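Local coordinates for protein glycerophosphodiester phosphodiesterase (Cytophaga hutchinsonii ATCC 33406, PDB 3CH0) that belongs to the glycerophosphodiester phosphodiesterase family and folds as a TIM barrel, at residues A[57-62]-A[77-82]; A[135-140]-A[153-158]; A[192-197]-A[214-219]. All coordinates share one frame; numbering follows the deposited sequence.

Overall arrangement
The three contacts follow one another along the chain; none nests in or crosses another. Contact 1 comes first. It closes a loop of 14 residues that holds the hairpin of strands 67-68 and 71-72. Contact 2 then closes a 12-residue connection after strand 132-137, including the first two residues of helix 151-164, within a beta-alpha-beta unit. Contact 3 closes 16 residues, including helix 203-207, between two parallel strands of the barrel. Contacts 2 and 3 reach the same sheet and touch where Glu-136 CD meets Leu-196 CD1. Contact 1 touches contact 2 through Thr-58 CG2 and Lys-138 O. Contacts 1 and 3 lie on opposite sides of the chain's centre, with their own centres about 27 Å apart.

Contact 1 (A[57-62]-A[77-82]); sequences DTFFHH and NEKNFN
Thr-58 meets Asn-82 through water 1, which lies 2.7 Å from Thr-58 OG1 and gives a weak bond to Asn-82 OD1. The Asn-82 amide has other partners: OD1 takes the N-H of Tyr-84, and ND2 binds the carbonyl of Ile-146. Phe-59 comes next, its backbone bridged to that of Asn-82. Its CG sits between the backbone N and the carbonyl carbon (chi1 54°), and the ring is sandwiched. Lys-79 CG stands over the centre of one face, 4.1 Å from the centroid, in a CH-pi contact. Asp-57 CB lies over the opposite face, toward the rim. Phe-59 CE2 also touches Glu-78 CD at 3.7 Å. Phe-60 N donates to Phe-81 O at 3.0 Å, and Phe-81 centres an inverse gamma turn. The Phe-60 and Phe-81 side chains lie roughly perpendicular, their CB atoms 4.0 Å apart. His-61 lays a ring face under Glu-78 OE1, 3.6 Å from the ring plane, while its ND1 bonds to Glu-63 N. His-62 grips the same oxygen twice. Its N reaches OE1 of Glu-78 at 2.8 Å, nearly straight (171°). Its ND1 meets that OE1 at 2.7 Å, a His-carboxylate hydrogen bond in the ring plane but above the carboxylate plane. These bonds and the Phe-59 bridge tie the loop after strand 52-54 to the loop before helix 88-91, and Phe-60 and Phe-81 pack on Val-68 of strand 67-68.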
ATOM      1  N   ASP A  57      -2.604  -9.308  -1.445  1.00 11.06           N
ATOM      2  CA  ASP A  57      -3.066 -10.503  -0.703  1.00 12.14           C
ATOM      3  C   ASP A  57      -1.952 -11.504  -0.607  1.00 11.17           C
ATOM      4  O   ASP A  57      -1.012 -11.534  -1.416  1.00 10.49           O
ATOM      5  CB  ASP A  57      -4.309 -11.083  -1.354  1.00 14.06           C
ATOM      6  CG  ASP A  57      -5.510 -10.182  -1.153  1.00 18.09           C
ATOM      7  OD1 ASP A  57      -6.130 -10.173  -0.027  1.00 18.80           O
ATOM      8  OD2 ASP A  57      -5.792  -9.396  -2.083  1.00 14.91           O
ATOM      9  N   THR A  58      -2.059 -12.370   0.396  1.00 11.52           N
ATOM     10  CA  THR A  58      -1.176 -13.493   0.580  1.00 10.59           C
ATOM     11  C   THR A  58      -1.515 -14.666  -0.344  1.00 11.37           C
ATOM     12  O   THR A  58      -0.921 -15.710  -0.163  1.00 11.37           O
ATOM     13  CB  THR A  58      -1.165 -13.974   2.028  1.00 12.22           C
ATOM     14  OG1 THR A  58      -2.497 -14.344   2.378  1.00 12.28           O
ATOM     15  CG2 THR A  58      -0.714 -12.828   2.948  1.00 13.72           C
ATOM     16  N   PHE A  59      -2.501 -14.506  -1.213  1.00 10.48           N
ATOM     17  CA  PHE A  59      -2.910 -15.529  -2.178  1.00 12.97           C
ATOM     18  C   PHE A  59      -3.074 -14.805  -3.528  1.00 13.89           C
ATOM     19  O   PHE A  59      -3.181 -13.563  -3.606  1.00 11.86           O
ATOM     20  CB  PHE A  59      -4.226 -16.222  -1.779  1.00 14.16           C
ATOM     21  CG  PHE A  59      -5.355 -15.275  -1.533  1.00 14.69           C
ATOM     22  CD1 PHE A  59      -5.554 -14.697  -0.279  1.00 11.49           C
ATOM     23  CD2 PHE A  59      -6.200 -14.889  -2.540  1.00 13.12           C
ATOM     24  CE1 PHE A  59      -6.563 -13.810  -0.091  1.00 12.45           C
ATOM     25  CE2 PHE A  59      -7.174 -14.027  -2.351  1.00 13.27           C
ATOM     26  CZ  PHE A  59      -7.380 -13.456  -1.093  1.00 13.66           C
ATOM     27  N   PHE A  60      -3.191 -15.598  -4.593  1.00 12.17           N
ATOM     28  CA  PHE A  60      -3.504 -15.014  -5.922  1.00 11.17           C
ATOM     29  C   PHE A  60      -4.972 -14.737  -6.062  1.00 13.97           C
ATOM     30  O   PHE A  60      -5.781 -15.641  -6.034  1.00 12.40           O
ATOM     31  CB  PHE A  60      -3.060 -15.933  -7.066  1.00 11.19           C
ATOM     32  CG  PHE A  60      -1.600 -15.867  -7.328  1.00 10.09           C
ATOM     33  CD1 PHE A  60      -1.067 -14.913  -8.225  1.00 14.88           C
ATOM     34  CD2 PHE A  60      -0.711 -16.691  -6.623  1.00 11.49           C
ATOM     35  CE1 PHE A  60       0.304 -14.834  -8.444  1.00 13.10           C
ATOM     36  CE2 PHE A  60       0.630 -16.613  -6.830  1.00 12.11           C
ATOM     37  CZ  PHE A  60       1.168 -15.665  -7.759  1.00 12.54           C
ATOM     38  N   HIS A  61      -5.326 -13.462  -6.191  1.00 11.86           N
ATOM     39  CA  HIS A  61      -6.699 -13.035  -6.131  1.00 11.48           C
ATOM     40  C   HIS A  61      -7.395 -13.260  -7.451  1.00 14.12           C
ATOM     41  O   HIS A  61      -6.844 -12.955  -8.545  1.00 13.09           O
ATOM     42  CB  HIS A  61      -6.765 -11.535  -5.734  1.00 13.85           C
ATOM     43  CG  HIS A  61      -8.086 -11.112  -5.187  1.00 15.08           C
ATOM     44  ND1 HIS A  61      -9.197 -10.914  -5.975  1.00 13.23           N
ATOM     45  CD2 HIS A  61      -8.455 -10.781  -3.922  1.00 14.64           C
ATOM     46  CE1 HIS A  61     -10.201 -10.510  -5.218  1.00 13.12           C
ATOM     47  NE2 HIS A  61      -9.789 -10.455  -3.961  1.00 17.16           N
ATOM     48  N   HIS A  62      -8.653 -13.682  -7.382  1.00 12.64           N
ATOM     49  CA  HIS A  62      -9.407 -13.916  -8.635  1.00 13.73           C
ATOM     50  C   HIS A  62      -9.650 -12.651  -9.494  1.00 13.55           C
ATOM     51  O   HIS A  62      -9.890 -12.757 -10.720  1.00 14.65           O
ATOM     52  CB  HIS A  62     -10.759 -14.590  -8.324  1.00 15.81           C
ATOM     53  CG  HIS A  62     -11.812 -13.660  -7.845  1.00 15.94           C
ATOM     54  ND1 HIS A  62     -11.896 -13.241  -6.531  1.00 20.19           N
ATOM     55  CD2 HIS A  62     -12.854 -13.089  -8.485  1.00 18.75           C
ATOM     56  CE1 HIS A  62     -12.926 -12.431  -6.393  1.00 22.03           C
ATOM     57  NE2 HIS A  62     -13.537 -12.338  -7.558  1.00 21.97           N
ATOM     58  N   ASN A  77     -11.604 -20.881  -5.356  1.00 21.02           N
ATOM     59  CA  ASN A  77     -10.308 -21.511  -5.164  1.00 18.75           C
ATOM     60  C   ASN A  77      -9.117 -20.551  -4.850  1.00 13.64           C
ATOM     61  O   ASN A  77      -8.004 -21.037  -4.614  1.00 20.03           O
ATOM     62  CB  ASN A  77      -9.941 -22.401  -6.359  1.00 19.43           C
ATOM     63  CG  ASN A  77      -9.752 -21.616  -7.646  1.00 21.79           C
ATOM     64  OD1 ASN A  77      -9.811 -20.384  -7.650  1.00 20.17           O
ATOM     65  ND2 ASN A  77      -9.521 -22.343  -8.759  1.00 22.15           N
ATOM     66  N   GLU A  78      -9.380 -19.237  -4.890  1.00 17.54           N
ATOM     67  CA  GLU A  78      -8.232 -18.263  -4.858  1.00 16.76           C
ATOM     68  C   GLU A  78      -7.348 -18.453  -3.631  1.00 15.39           C
ATOM     69  O   GLU A  78      -6.138 -18.350  -3.693  1.00 15.03           O
ATOM     70  CB  GLU A  78      -8.713 -16.826  -4.954  1.00 15.49           C
ATOM     71  CG  GLU A  78      -9.674 -16.385  -3.818  1.00 14.91           C
ATOM     72  CD  GLU A  78     -10.326 -15.053  -4.065  1.00 16.51           C
ATOM     73  OE1 GLU A  78      -9.967 -14.353  -5.037  1.00 15.92           O
ATOM     74  OE2 GLU A  78     -11.215 -14.651  -3.271  1.00 21.43           O
ATOM     75  N   LYS A  79      -7.983 -18.706  -2.481  1.00 17.84           N
ATOM     76  CA  LYS A  79      -7.199 -18.894  -1.257  1.00 16.95           C
ATOM     77  C   LYS A  79      -6.349 -20.145  -1.251  1.00 18.94           C
ATOM     78  O   LYS A  79      -5.424 -20.269  -0.448  1.00 18.36           O
ATOM     79  CB  LYS A  79      -8.106 -18.794   0.005  1.00 17.49           C
ATOM     80  CG  LYS A  79      -8.743 -17.396   0.099  1.00 21.47           C
ATOM     81  CD  LYS A  79      -9.363 -17.131   1.448  1.00 29.09           C
ATOM     82  CE  LYS A  79      -9.984 -15.753   1.479  1.00 36.90           C
ATOM     83  NZ  LYS A  79     -10.435 -15.392   2.855  1.00 50.25           N
ATOM     84  N   ASN A  80      -6.610 -21.084  -2.174  1.00 19.26           N
ATOM     85  CA  ASN A  80      -5.698 -22.219  -2.365  1.00 20.61           C
ATOM     86  C   ASN A  80      -4.294 -21.844  -2.827  1.00 18.06           C
ATOM     87  O   ASN A  80      -3.346 -22.614  -2.642  1.00 21.79           O
ATOM     88  CB  ASN A  80      -6.243 -23.215  -3.416  1.00 20.77           C
ATOM     89  CG  ASN A  80      -7.597 -23.764  -3.078  1.00 28.76           C
ATOM     90  OD1 ASN A  80      -8.151 -23.530  -2.001  1.00 29.75           O
ATOM     91  ND2 ASN A  80      -8.150 -24.515  -4.016  1.00 32.85           N
ATOM     92  N   PHE A  81      -4.167 -20.702  -3.514  1.00 15.06           N
ATOM     93  CA  PHE A  81      -2.923 -20.293  -4.188  1.00 15.26           C
ATOM     94  C   PHE A  81      -2.193 -19.342  -3.253  1.00 14.09           C
ATOM     95  O   PHE A  81      -2.097 -18.135  -3.475  1.00 14.78           O
ATOM     96  CB  PHE A  81      -3.225 -19.655  -5.545  1.00 15.92           C
ATOM     97  CG  PHE A  81      -4.119 -20.503  -6.400  1.00 16.71           C
ATOM     98  CD1 PHE A  81      -3.748 -21.805  -6.708  1.00 18.73           C
ATOM     99  CD2 PHE A  81      -5.331 -20.039  -6.839  1.00 16.93           C
ATOM    100  CE1 PHE A  81      -4.585 -22.626  -7.471  1.00 16.13           C
ATOM    101  CE2 PHE A  81      -6.184 -20.883  -7.610  1.00 17.19           C
ATOM    102  CZ  PHE A  81      -5.776 -22.168  -7.909  1.00 14.86           C
ATOM    103  N   ASN A  82      -1.659 -19.956  -2.214  1.00 12.68           N
ATOM    104  CA  ASN A  82      -1.073 -19.213  -1.071  1.00 11.66           C
ATOM    105  C   ASN A  82       0.380 -18.906  -1.299  1.00 14.67           C
ATOM    106  O   ASN A  82       1.226 -19.800  -1.389  1.00 15.02           O
ATOM    107  CB  ASN A  82      -1.187 -20.119   0.154  1.00 14.28           C
ATOM    108  CG  ASN A  82      -0.633 -19.491   1.438  1.00 17.84           C
ATOM    109  OD1 ASN A  82      -0.245 -18.316   1.466  1.00 13.83           O
ATOM    110  ND2 ASN A  82      -0.669 -20.265   2.530  1.00 19.15           N
TER
HETATM  111  O   HOH W   1      -2.651 -16.972   1.913  1.00 14.92           O

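Contact 2 (A[135-140]-A[153-158]); sequences GEIKST and LFCDLV. With EDO (1,2-ethanediol), chain K.
Ile-137 CG2 lies anti to the backbone N, with CG1 beside that N (chi1 -69°), and Phe-154 CG is also anti to its N (chi1 -159°). These torsions direct the two groups toward each other, and chi2 of -29° turns the Phe-154 ring so that its face meets CG2. The setting is a beta-alpha-beta unit of the TIM barrel: residues 135-137 of strand 132-137 run nearly antiparallel to residues 153-158 of helix 151-164, which lies against the strand. Ile-137 CG2 sits 3.7 Å from the ring centroid of Phe-154, almost on the normal, in a clear CH-pi contact. The two side chains run past one another, pointing opposite ways. The other branch, Ile-137 CD1, reaches further along the helix to Cys-155 SG at 3.6 Å and to Val-158 CG2 at 4.1 Å. Polar ends bond outside this buried apolar contact: Ser-139 OG to Asp-177, and, within segment 135-140, Lys-138 NZ to Glu-136 OE2 in a 2.7 Å salt bridge. Both charged side chains also bond citric acid. On the far side of the helix, 1,2-ethanediol makes a weak bond to Asp-156 O. Lys-138 O approaches the Phe-154 rim close to the ring plane, 3.7 Å from CE2.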
ATOM      1  N   GLY A 135       4.537   1.429   2.396  1.00  9.66           N
ATOM      2  CA  GLY A 135       4.403  -0.007   2.251  1.00  7.75           C
ATOM      3  C   GLY A 135       3.618  -0.642   3.353  1.00 10.74           C
ATOM      4  O   GLY A 135       3.923  -0.434   4.508  1.00 10.37           O
ATOM      5  N   GLU A 136       2.644  -1.461   2.948  1.00  9.59           N
ATOM      6  CA  GLU A 136       1.688  -2.075   3.891  1.00  9.07           C
ATOM      7  C   GLU A 136       2.101  -3.470   4.262  1.00 10.65           C
ATOM      8  O   GLU A 136       2.249  -4.327   3.408  1.00 10.21           O
ATOM      9  CB  GLU A 136       0.248  -2.070   3.329  1.00 10.15           C
ATOM     10  CG  GLU A 136      -0.798  -2.563   4.373  1.00 10.28           C
ATOM     11  CD  GLU A 136      -2.219  -2.392   3.985  1.00 10.90           C
ATOM     12  OE1 GLU A 136      -2.527  -1.699   3.000  1.00  9.91           O
ATOM     13  OE2 GLU A 136      -3.060  -3.041   4.701  1.00 11.63           O
ATOM     14  N   ILE A 137       2.284  -3.721   5.551  1.00  9.65           N
ATOM     15  CA  ILE A 137       2.402  -5.071   6.064  1.00  8.66           C
ATOM     16  C   ILE A 137       1.049  -5.724   6.175  1.00 11.29           C
ATOM     17  O   ILE A 137       0.257  -5.338   7.036  1.00 10.39           O
ATOM     18  CB  ILE A 137       3.230  -5.137   7.392  1.00 13.17           C
ATOM     19  CG1 ILE A 137       4.692  -4.813   7.008  1.00 16.92           C
ATOM     20  CG2 ILE A 137       3.159  -6.496   8.079  1.00 12.41           C
ATOM     21  CD1 ILE A 137       5.785  -5.234   7.990  1.00 20.20           C
ATOM     22  N   LYS A 138       0.789  -6.637   5.250  1.00 10.06           N
ATOM     23  CA  LYS A 138      -0.459  -7.337   5.207  1.00 11.20           C
ATOM     24  C   LYS A 138      -0.557  -8.563   6.131  1.00 11.16           C
ATOM     25  O   LYS A 138      -0.666  -9.685   5.678  1.00 12.67           O
ATOM     26  CB  LYS A 138      -0.760  -7.733   3.747  1.00 11.41           C
ATOM     27  CG  LYS A 138      -1.101  -6.553   2.860  1.00 10.99           C
ATOM     28  CD  LYS A 138      -2.492  -5.974   3.151  1.00 11.10           C
ATOM     29  CE  LYS A 138      -3.064  -4.978   2.149  1.00 14.89           C
ATOM     30  NZ  LYS A 138      -4.351  -4.272   2.662  1.00 10.88           N
ATOM     31  N   SER A 139      -0.548  -8.286   7.438  1.00 12.78           N
ATOM     32  CA  SER A 139      -0.615  -9.321   8.478  1.00 11.23           C
ATOM     33  C   SER A 139      -1.979  -9.230   9.165  1.00 12.10           C
ATOM     34  O   SER A 139      -2.566  -8.122   9.300  1.00 12.23           O
ATOM     35  CB  SER A 139       0.512  -9.162   9.513  1.00 11.07           C
ATOM     36  OG  SER A 139       0.485  -7.855  10.085  1.00 11.77           O
ATOM     37  N   THR A 140      -2.434 -10.389   9.629  1.00 11.72           N
ATOM     38  CA  THR A 140      -3.557 -10.480  10.534  1.00 12.64           C
ATOM     39  C   THR A 140      -3.223 -11.580  11.553  1.00 11.53           C
ATOM     40  O   THR A 140      -2.456 -12.498  11.281  1.00 12.10           O
ATOM     41  CB  THR A 140      -4.896 -10.842   9.859  1.00 16.08           C
ATOM     42  OG1 THR A 140      -4.910 -12.208   9.473  1.00 16.61           O
ATOM     43  CG2 THR A 140      -5.188  -9.924   8.654  1.00 14.81           C
ATOM     44  N   LEU A 153       9.330 -11.686  12.259  1.00 10.87           N
ATOM     45  CA  LEU A 153       9.975 -12.128  10.997  1.00 10.44           C
ATOM     46  C   LEU A 153       9.424 -11.317   9.821  1.00 10.99           C
ATOM     47  O   LEU A 153      10.201 -10.915   8.935  1.00 11.58           O
ATOM     48  CB  LEU A 153       9.803 -13.641  10.742  1.00 14.05           C
ATOM     49  CG  LEU A 153      10.510 -14.170   9.487  1.00 13.17           C
ATOM     50  CD1 LEU A 153      12.009 -13.739   9.449  1.00 15.07           C
ATOM     51  CD2 LEU A 153      10.224 -15.669   9.397  1.00 14.62           C
ATOM     52  N   PHE A 154       8.086 -11.160   9.757  1.00 10.83           N
ATOM     53  CA  PHE A 154       7.450 -10.389   8.672  1.00 10.65           C
ATOM     54  C   PHE A 154       8.105  -9.013   8.652  1.00 11.35           C
ATOM     55  O   PHE A 154       8.559  -8.521   7.625  1.00 11.03           O
ATOM     56  CB  PHE A 154       5.937 -10.352   8.915  1.00 10.06           C
ATOM     57  CG  PHE A 154       5.063 -10.061   7.703  1.00  8.45           C
ATOM     58  CD1 PHE A 154       5.509  -9.296   6.627  1.00  9.53           C
ATOM     59  CD2 PHE A 154       3.740 -10.480   7.724  1.00 10.35           C
ATOM     60  CE1 PHE A 154       4.691  -8.992   5.585  1.00 10.84           C
ATOM     61  CE2 PHE A 154       2.883 -10.180   6.647  1.00 11.67           C
ATOM     62  CZ  PHE A 154       3.377  -9.430   5.582  1.00 11.28           C
ATOM     63  N   CYS A 155       8.139  -8.352   9.805  1.00 11.57           N
ATOM     64  CA  CYS A 155       8.674  -6.996   9.851  1.00 10.30           C
ATOM     65  C   CYS A 155      10.177  -6.954   9.580  1.00 12.32           C
ATOM     66  O   CYS A 155      10.694  -6.069   8.916  1.00 12.97           O
ATOM     67  CB  CYS A 155       8.373  -6.308  11.204  1.00 14.11           C
ATOM     68  SG  CYS A 155       6.603  -6.001  11.458  1.00 12.05           S
ATOM     69  N   ASP A 156      10.893  -7.913  10.155  1.00 13.30           N
ATOM     70  CA  ASP A 156      12.345  -7.901   9.987  1.00 12.93           C
ATOM     71  C   ASP A 156      12.704  -8.103   8.522  1.00 12.51           C
ATOM     72  O   ASP A 156      13.634  -7.484   8.046  1.00 14.03           O
ATOM     73  CB  ASP A 156      12.978  -9.011  10.807  1.00 14.20           C
ATOM     74  CG  ASP A 156      12.942  -8.740  12.310  1.00 10.97           C
ATOM     75  OD1 ASP A 156      12.666  -7.624  12.734  1.00 12.26           O
ATOM     76  OD2 ASP A 156      13.265  -9.734  13.023  1.00 12.94           O
ATOM     77  N   LEU A 157      12.027  -8.983   7.822  1.00  9.91           N
ATOM     78  CA  LEU A 157      12.345  -9.208   6.399  1.00 10.22           C
ATOM     79  C   LEU A 157      12.104  -7.923   5.588  1.00 13.34           C
ATOM     80  O   LEU A 157      12.909  -7.562   4.705  1.00 13.51           O
ATOM     81  CB  LEU A 157      11.509 -10.313   5.815  1.00 12.24           C
ATOM     82  CG  LEU A 157      11.859 -11.707   6.312  1.00 12.41           C
ATOM     83  CD1 LEU A 157      10.792 -12.720   5.935  1.00 12.14           C
ATOM     84  CD2 LEU A 157      13.279 -12.194   5.830  1.00 13.46           C
ATOM     85  N   VAL A 158      11.005  -7.223   5.863  1.00 10.94           N
ATOM     86  CA  VAL A 158      10.729  -5.948   5.161  1.00 10.12           C
ATOM     87  C   VAL A 158      11.796  -4.925   5.476  1.00 11.53           C
ATOM     88  O   VAL A 158      12.296  -4.232   4.567  1.00 12.97           O
ATOM     89  CB  VAL A 158       9.290  -5.433   5.523  1.00  9.51           C
ATOM     90  CG1 VAL A 158       9.012  -3.975   5.089  1.00 11.29           C
ATOM     91  CG2 VAL A 158       8.289  -6.433   4.930  1.00 10.59           C
TER
HETATM   92  C1  EDO K 281      15.703 -12.552   8.904  1.00 43.20           C
HETATM   93  O1  EDO K 281      16.818 -12.502   9.796  1.00 49.76           O
HETATM   94  C2  EDO K 281      15.039 -11.192   8.989  1.00 40.68           C
HETATM   95  O2  EDO K 281      15.837 -10.161   8.358  1.00 33.33           O

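Contact 3 (A[192-197]-A[214-219]); sequences KLSYLV and PAVYSP
Leu-193 O accepts the N-H of Val-216 at 3.1 Å, in the carbonyl plane, and so starts a parallel beta ladder between strands 192-197 and 216-219. Tyr-195 then bonds through both its N and its O, to the residues before and after Tyr-217. Its N donates to Val-216 O with a straight bond (171°), and Tyr-195 O accepts Ser-218 N at 2.9 Å. The ladder ends with Val-197 N on Ser-218 O at 3.2 Å, the donor lying 43° above the carbonyl plane. Ser-218 O also receives Trp-242 NE1. Water 2 accepts from Leu-193 N, and weakly from Ala-215 N, just ahead of strand 216-219. Ser-194 and Ser-218 lie on one face of the sheet with Val-216 and Leu-196. Water 3 joins them: it donates to Ser-218 OG at 2.8 Å and lies 2.7 Å from Ser-194 OG. Ser-218 OG bonds in addition to Ile-240 O. The other face bears Tyr-195, Val-197, Tyr-217 and Pro-219, and packs against helices 178-187 and 203-207. Val-197 CG2 sits over the centre of the Tyr-195 ring, and also touches Tyr-217 CE1 at 3.8 Å. The tyrosine planes stand 75° apart, and Tyr-195 OH bonds to Gln-206 O. The ladder thus pairs these backbone N and O atoms across the strands, while the buried serine hydroxyls opposite the helices are met by water 3 and Ile-240 O rather than by each other.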
ATOM      1  N   LYS A 192       8.982   5.913   9.859  1.00 12.86           N
ATOM      2  CA  LYS A 192       7.672   6.530  10.056  1.00 11.78           C
ATOM      3  C   LYS A 192       6.570   5.464   9.924  1.00 12.25           C
ATOM      4  O   LYS A 192       6.694   4.614   9.057  1.00 12.77           O
ATOM      5  CB  LYS A 192       7.385   7.616   9.037  1.00 11.72           C
ATOM      6  CG  LYS A 192       8.186   8.899   9.238  1.00 15.94           C
ATOM      7  CD  LYS A 192       7.774  10.018   8.252  1.00 13.81           C
ATOM      8  CE  LYS A 192       8.089   9.680   6.776  1.00 16.97           C
ATOM      9  NZ  LYS A 192       9.523   9.482   6.485  1.00 15.75           N
ATOM     10  N   LEU A 193       5.531   5.528  10.776  1.00 11.79           N
ATOM     11  CA  LEU A 193       4.424   4.590  10.698  1.00  9.29           C
ATOM     12  C   LEU A 193       3.139   5.296  10.339  1.00 10.00           C
ATOM     13  O   LEU A 193       2.852   6.412  10.798  1.00 10.82           O
ATOM     14  CB  LEU A 193       4.291   3.848  12.015  1.00 11.02           C
ATOM     15  CG  LEU A 193       5.512   3.086  12.493  1.00 10.86           C
ATOM     16  CD1 LEU A 193       5.198   2.390  13.831  1.00 11.75           C
ATOM     17  CD2 LEU A 193       5.979   2.056  11.451  1.00 10.68           C
ATOM     18  N   SER A 194       2.312   4.582   9.567  1.00  9.19           N
ATOM     19  CA  SER A 194       0.980   4.961   9.295  1.00  9.44           C
ATOM     20  C   SER A 194      -0.030   3.919   9.800  1.00  8.86           C
ATOM     21  O   SER A 194       0.068   2.705   9.509  1.00 10.53           O
ATOM     22  CB  SER A 194       0.800   5.114   7.778  1.00  9.96           C
ATOM     23  OG  SER A 194      -0.601   5.345   7.469  1.00 10.63           O
ATOM     24  N   TYR A 195      -1.019   4.414  10.565  1.00 10.00           N
ATOM     25  CA  TYR A 195      -2.025   3.599  11.139  1.00  9.49           C
ATOM     26  C   TYR A 195      -3.294   3.602  10.273  1.00  7.47           C
ATOM     27  O   TYR A 195      -3.982   4.608  10.114  1.00 10.24           O
ATOM     28  CB  TYR A 195      -2.353   4.225  12.514  1.00 11.75           C
ATOM     29  CG  TYR A 195      -3.424   3.606  13.342  1.00 10.85           C
ATOM     30  CD1 TYR A 195      -3.653   2.231  13.332  1.00 10.65           C
ATOM     31  CD2 TYR A 195      -4.084   4.381  14.288  1.00 10.63           C
ATOM     32  CE1 TYR A 195      -4.612   1.654  14.179  1.00 10.21           C
ATOM     33  CE2 TYR A 195      -5.017   3.843  15.126  1.00 10.27           C
ATOM     34  CZ  TYR A 195      -5.271   2.493  15.094  1.00 10.78           C
ATOM     35  OH  TYR A 195      -6.196   1.870  15.937  1.00 13.99           O
ATOM     36  N   LEU A 196      -3.519   2.450   9.655  1.00  7.75           N
ATOM     37  CA  LEU A 196      -4.671   2.213   8.823  1.00  7.80           C
ATOM     38  C   LEU A 196      -5.861   1.842   9.687  1.00  8.38           C
ATOM     39  O   LEU A 196      -5.774   0.971  10.553  1.00 10.79           O
ATOM     40  CB  LEU A 196      -4.423   1.101   7.813  1.00  8.20           C
ATOM     41  CG  LEU A 196      -3.436   1.413   6.711  1.00  8.49           C
ATOM     42  CD1 LEU A 196      -2.957   0.168   5.937  1.00 10.54           C
ATOM     43  CD2 LEU A 196      -4.112   2.411   5.757  1.00 10.64           C
ATOM     44  N   VAL A 197      -6.978   2.528   9.423  1.00  8.66           N
ATOM     45  CA  VAL A 197      -8.215   2.379  10.184  1.00  9.71           C
ATOM     46  C   VAL A 197      -9.389   2.234   9.243  1.00 11.51           C
ATOM     47  O   VAL A 197      -9.583   3.022   8.338  1.00 10.14           O
ATOM     48  CB  VAL A 197      -8.447   3.574  11.145  1.00 12.56           C
ATOM     49  CG1 VAL A 197      -9.885   3.451  11.779  1.00 12.98           C
ATOM     50  CG2 VAL A 197      -7.293   3.600  12.141  1.00 12.45           C
ATOM     51  N   PRO A 214       1.348   7.532  16.020  1.00 12.62           N
ATOM     52  CA  PRO A 214       2.064   7.304  14.770  1.00 11.90           C
ATOM     53  C   PRO A 214       2.225   8.599  13.974  1.00 13.98           C
ATOM     54  O   PRO A 214       1.588   9.620  14.258  1.00 16.20           O
ATOM     55  CB  PRO A 214       1.122   6.339  14.013  1.00 13.61           C
ATOM     56  CG  PRO A 214      -0.237   6.731  14.491  1.00 14.25           C
ATOM     57  CD  PRO A 214      -0.038   7.102  15.966  1.00 12.96           C
ATOM     58  N   ALA A 215       3.067   8.546  12.954  1.00 12.14           N
ATOM     59  CA  ALA A 215       3.235   9.690  12.084  1.00 10.68           C
ATOM     60  C   ALA A 215       1.982  10.104  11.269  1.00 12.33           C
ATOM     61  O   ALA A 215       1.732  11.309  11.042  1.00 13.19           O
ATOM     62  CB  ALA A 215       4.404   9.484  11.120  1.00 11.39           C
ATOM     63  N   VAL A 216       1.275   9.075  10.788  1.00 11.31           N
ATOM     64  CA  VAL A 216       0.175   9.263   9.860  1.00 11.51           C
ATOM     65  C   VAL A 216      -1.024   8.508  10.401  1.00 10.59           C
ATOM     66  O   VAL A 216      -0.874   7.383  10.870  1.00 10.57           O
ATOM     67  CB  VAL A 216       0.541   8.793   8.439  1.00 10.44           C
ATOM     68  CG1 VAL A 216      -0.623   8.860   7.487  1.00 11.44           C
ATOM     69  CG2 VAL A 216       1.718   9.584   7.894  1.00 12.98           C
ATOM     70  N   TYR A 217      -2.185   9.166  10.343  1.00 10.45           N
ATOM     71  CA  TYR A 217      -3.451   8.534  10.570  1.00 10.49           C
ATOM     72  C   TYR A 217      -4.071   8.352   9.177  1.00 10.29           C
ATOM     73  O   TYR A 217      -4.212   9.318   8.411  1.00 10.87           O
ATOM     74  CB  TYR A 217      -4.338   9.416  11.456  1.00 10.08           C
ATOM     75  CG  TYR A 217      -5.584   8.752  11.922  1.00 11.02           C
ATOM     76  CD1 TYR A 217      -5.559   7.767  12.912  1.00 13.85           C
ATOM     77  CD2 TYR A 217      -6.791   9.074  11.356  1.00 14.52           C
ATOM     78  CE1 TYR A 217      -6.695   7.120  13.338  1.00 13.72           C
ATOM     79  CE2 TYR A 217      -7.917   8.448  11.772  1.00 11.92           C
ATOM     80  CZ  TYR A 217      -7.890   7.485  12.794  1.00 12.12           C
ATOM     81  OH  TYR A 217      -9.011   6.808  13.249  1.00 13.99           O
ATOM     82  N   SER A 218      -4.430   7.128   8.835  1.00 10.22           N
ATOM     83  CA  SER A 218      -4.806   6.802   7.446  1.00 10.44           C
ATOM     84  C   SER A 218      -6.129   6.014   7.474  1.00 10.49           C
ATOM     85  O   SER A 218      -6.129   4.783   7.384  1.00  9.31           O
ATOM     86  CB  SER A 218      -3.676   6.020   6.766  1.00 11.09           C
ATOM     87  OG  SER A 218      -3.915   5.852   5.394  1.00  9.84           O
ATOM     88  N   PRO A 219      -7.277   6.727   7.576  1.00 10.46           N
ATOM     89  CA  PRO A 219      -8.590   6.115   7.616  1.00 10.33           C
ATOM     90  C   PRO A 219      -9.276   5.989   6.256  1.00 10.81           C
ATOM     91  O   PRO A 219      -8.980   6.746   5.348  1.00 10.66           O
ATOM     92  CB  PRO A 219      -9.368   7.139   8.454  1.00 11.69           C
ATOM     93  CG  PRO A 219      -8.812   8.444   7.952  1.00  9.82           C
ATOM     94  CD  PRO A 219      -7.351   8.195   7.720  1.00 11.70           C
TER
HETATM   95  O   HOH W   2       5.786   7.052  13.290  0.50  8.15           O
HETATM   96  O   HOH W   3      -1.324   4.863   4.927  1.00 10.02           O